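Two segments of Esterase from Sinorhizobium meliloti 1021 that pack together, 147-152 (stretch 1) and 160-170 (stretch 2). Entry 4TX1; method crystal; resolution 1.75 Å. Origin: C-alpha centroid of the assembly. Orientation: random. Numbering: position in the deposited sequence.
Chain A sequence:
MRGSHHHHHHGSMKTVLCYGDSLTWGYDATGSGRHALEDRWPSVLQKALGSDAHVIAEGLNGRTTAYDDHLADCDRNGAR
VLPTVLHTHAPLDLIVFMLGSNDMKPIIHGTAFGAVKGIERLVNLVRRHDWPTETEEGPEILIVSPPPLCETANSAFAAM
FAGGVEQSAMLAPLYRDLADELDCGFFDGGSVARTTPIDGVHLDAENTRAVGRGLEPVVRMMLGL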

# COMPACT_ATOMS: atom_id res chain seq x y z
N PRO A 147 -27.99 14.70 4.89
CA PRO A 147 -29.22 14.99 4.13
C PRO A 147 -29.25 14.24 2.84
O PRO A 147 -28.23 14.14 2.11
CB PRO A 147 -29.16 16.50 3.94
CG PRO A 147 -28.33 17.00 5.02
CD PRO A 147 -27.30 15.94 5.26
N PRO A 148 -30.36 13.57 2.54
CA PRO A 148 -30.38 12.74 1.39
C PRO A 148 -30.32 13.42 0.02
O PRO A 148 -30.64 14.60 -0.11
CB PRO A 148 -31.66 11.95 1.50
CG PRO A 148 -32.44 12.64 2.52
CD PRO A 148 -31.57 13.46 3.36
N LEU A 149 -29.88 12.67 -0.98
CA LEU A 149 -29.69 13.17 -2.32
C LEU A 149 -31.05 13.56 -2.90
O LEU A 149 -32.10 12.98 -2.49
CB LEU A 149 -29.02 12.23 -3.32
CG LEU A 149 -27.66 11.54 -3.03
CD1 LEU A 149 -26.83 11.45 -4.26
CD2 LEU A 149 -27.01 12.01 -1.79
N CYS A 150 -31.01 14.56 -3.76
CA CYS A 150 -32.23 14.92 -4.55
C CYS A 150 -31.97 14.82 -6.03
O CYS A 150 -30.84 14.70 -6.49
CB CYS A 150 -32.74 16.31 -4.14
SG CYS A 150 -31.66 17.66 -4.60
N GLU A 151 -33.05 14.85 -6.86
CA GLU A 151 -32.91 14.79 -8.30
C GLU A 151 -32.28 16.08 -8.82
O GLU A 151 -32.43 17.15 -8.23
CB GLU A 151 -34.25 14.55 -9.02
CG GLU A 151 -35.05 13.38 -8.54
CD GLU A 151 -34.53 12.03 -9.01
OE1 GLU A 151 -33.60 11.99 -9.86
OE2 GLU A 151 -35.09 10.98 -8.51
N THR A 152 -31.49 15.94 -9.86
CA THR A 152 -30.80 17.07 -10.45
C THR A 152 -30.78 16.99 -11.93
O THR A 152 -30.72 15.90 -12.52
CB THR A 152 -29.36 17.14 -9.87
OG1 THR A 152 -28.70 18.32 -10.32
CG2 THR A 152 -28.54 15.87 -10.28
N MET A 160 -22.95 10.35 -11.90
CA MET A 160 -21.98 10.00 -10.78
C MET A 160 -22.72 9.35 -9.62
O MET A 160 -22.21 8.44 -8.99
CB MET A 160 -21.24 11.21 -10.30
CG MET A 160 -20.36 10.99 -9.09
SD MET A 160 -18.94 9.93 -9.56
CE MET A 160 -17.77 11.23 -9.70
N PHE A 161 -23.94 9.80 -9.34
CA PHE A 161 -24.73 9.36 -8.21
C PHE A 161 -26.00 8.68 -8.66
O PHE A 161 -26.97 8.60 -7.87
CB PHE A 161 -25.07 10.56 -7.29
CG PHE A 161 -23.89 11.20 -6.61
CD1 PHE A 161 -23.45 10.73 -5.34
CD2 PHE A 161 -23.19 12.27 -7.20
CE1 PHE A 161 -22.39 11.31 -4.68
CE2 PHE A 161 -22.12 12.83 -6.50
CZ PHE A 161 -21.73 12.34 -5.25
N ALA A 162 -25.96 8.03 -9.82
CA ALA A 162 -27.13 7.32 -10.34
C ALA A 162 -27.68 6.31 -9.32
O ALA A 162 -26.96 5.46 -8.75
CB ALA A 162 -26.78 6.65 -11.69
N GLY A 163 -28.97 6.37 -9.03
CA GLY A 163 -29.60 5.45 -8.02
C GLY A 163 -29.56 5.98 -6.58
O GLY A 163 -30.19 5.45 -5.65
N GLY A 164 -28.81 7.04 -6.37
CA GLY A 164 -28.52 7.56 -5.03
C GLY A 164 -29.65 8.21 -4.32
O GLY A 164 -29.66 8.33 -3.12
N VAL A 165 -30.64 8.75 -5.08
CA VAL A 165 -31.76 9.37 -4.35
C VAL A 165 -32.51 8.29 -3.55
O VAL A 165 -32.76 8.45 -2.34
CB VAL A 165 -32.70 10.06 -5.35
CG1 VAL A 165 -34.02 10.50 -4.66
CG2 VAL A 165 -31.98 11.27 -5.93
N GLU A 166 -32.81 7.20 -4.22
CA GLU A 166 -33.52 6.15 -3.53
C GLU A 166 -32.70 5.49 -2.41
O GLU A 166 -33.21 5.22 -1.32
CB GLU A 166 -33.95 5.14 -4.54
CG GLU A 166 -34.92 5.73 -5.58
CD GLU A 166 -34.28 6.39 -6.84
OE1 GLU A 166 -33.02 6.73 -6.99
OE2 GLU A 166 -35.12 6.60 -7.76
N GLN A 167 -31.40 5.23 -2.67
CA GLN A 167 -30.57 4.62 -1.60
C GLN A 167 -30.30 5.55 -0.44
O GLN A 167 -30.32 5.15 0.72
CB GLN A 167 -29.31 3.97 -2.20
CG GLN A 167 -29.49 2.71 -3.06
CD GLN A 167 -29.89 1.50 -2.21
OE1 GLN A 167 -29.28 1.22 -1.18
NE2 GLN A 167 -30.98 0.82 -2.62
N SER A 168 -30.04 6.83 -0.69
CA SER A 168 -29.68 7.69 0.37
C SER A 168 -30.81 7.91 1.33
O SER A 168 -30.59 8.25 2.46
CB SER A 168 -29.11 9.00 -0.13
OG SER A 168 -30.12 9.80 -0.77
N ALA A 169 -32.04 7.73 0.84
CA ALA A 169 -33.22 7.86 1.71
C ALA A 169 -33.22 6.81 2.79
O ALA A 169 -33.91 6.95 3.84
CB ALA A 169 -34.50 7.74 0.83
N MET A 170 -32.49 5.72 2.55
CA MET A 170 -32.42 4.60 3.52
C MET A 170 -31.36 4.79 4.58
O MET A 170 -31.29 4.01 5.55
CB MET A 170 -32.19 3.30 2.81
CG MET A 170 -33.30 2.92 1.85
SD MET A 170 -32.77 1.54 0.83
CE MET A 170 -33.75 1.65 -0.67
O HOH W 1 -33.29 10.79 -1.22

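Stretch 1 is an extended segment without regular helix or strand. It lies against a turn and a short helix of stretch 2. The contact is small, burying 371 Å² with both sides summed, and Leu149 has the largest covered area of any residue in it.

Pro147 takes no part. Its CA-to-CB bond points away from stretch 2, and it makes no contact with stretch 2.

The CA-to-CB bond of Pro148 points toward stretch 2, and this residue begins the contact. Its CB lies 3.5 Å from Ser168 OG, a van der Waals approach. The CA atoms of Pro148 and Ser168 are 5.2 Å apart, so the two backbones run close here.

Leu149 carries the main polar link. Its backbone N donates a hydrogen bond to Ser168 OG at 2.9 Å, with an N-H...O angle of 153°. This is the one direct hydrogen bond between the stretches. Ser168 OG in turn donates to Gly164 O at 2.8 Å, within its own stretch. The p rotamer of Ser168 (chi1 69°) places the hydroxyl where it can do both. Gly164 O also accepts the helical bond from Ser168 N at 2.9 Å. A single serine therefore ties the backbone of stretch 1 to the first turn of the helix.

The CA-to-CB bond of Leu149 points toward stretch 2, and the residue is buried. Leu149 CD1 meets Phe161 CB at 3.6 Å, and it approaches the Phe161 ring obliquely. Leu149 CB lies 4.1 Å from Val165 CG2, and Leu149 CG is 3.8 Å from Gly164 O. The lack of a side chain at Gly164 matters here. An ideal CB at that position would point toward stretch 1 and sit 3.0 Å from Leu149 CD1, which is tight. It would also clash with Phe161 O at 2.8 Å. Phe161 O accepts a bond from Gly164 N, also at 2.8 Å, and this closes a type II turn from Phe161 to Gly164. Gly163, the N-cap of the helix, has a positive phi of 88°, at which a CB would be jammed against the preceding carbonyl oxygen.

The carbonyl of Leu149 is linked to the helix through water. Water 1 donates to Leu149 O at 2.8 Å and to Val165 O at 2.6 Å. The bridge spans the point where the CA atoms of Leu149 and Val165 are 4.8 Å apart.

The CA-to-CB bond of Cys150 points away, with chi1 in p. Its backbone still makes contact: Cys150 C lies 3.6 Å from Val165 CG2.

The CA-to-CB bond of Glu151 points sideways, but the end of its side chain comes nearer to stretch 2. Glu151 OE2 is 4.0 Å from Val165 CG1 and 4.4 Å from Glu166 OE2. The latter pair brings like charges close together, with no attraction to be expected between them. Glu151 N also lies 3.9 Å from Val165 CG2.

Thr152 makes no contact with stretch 2.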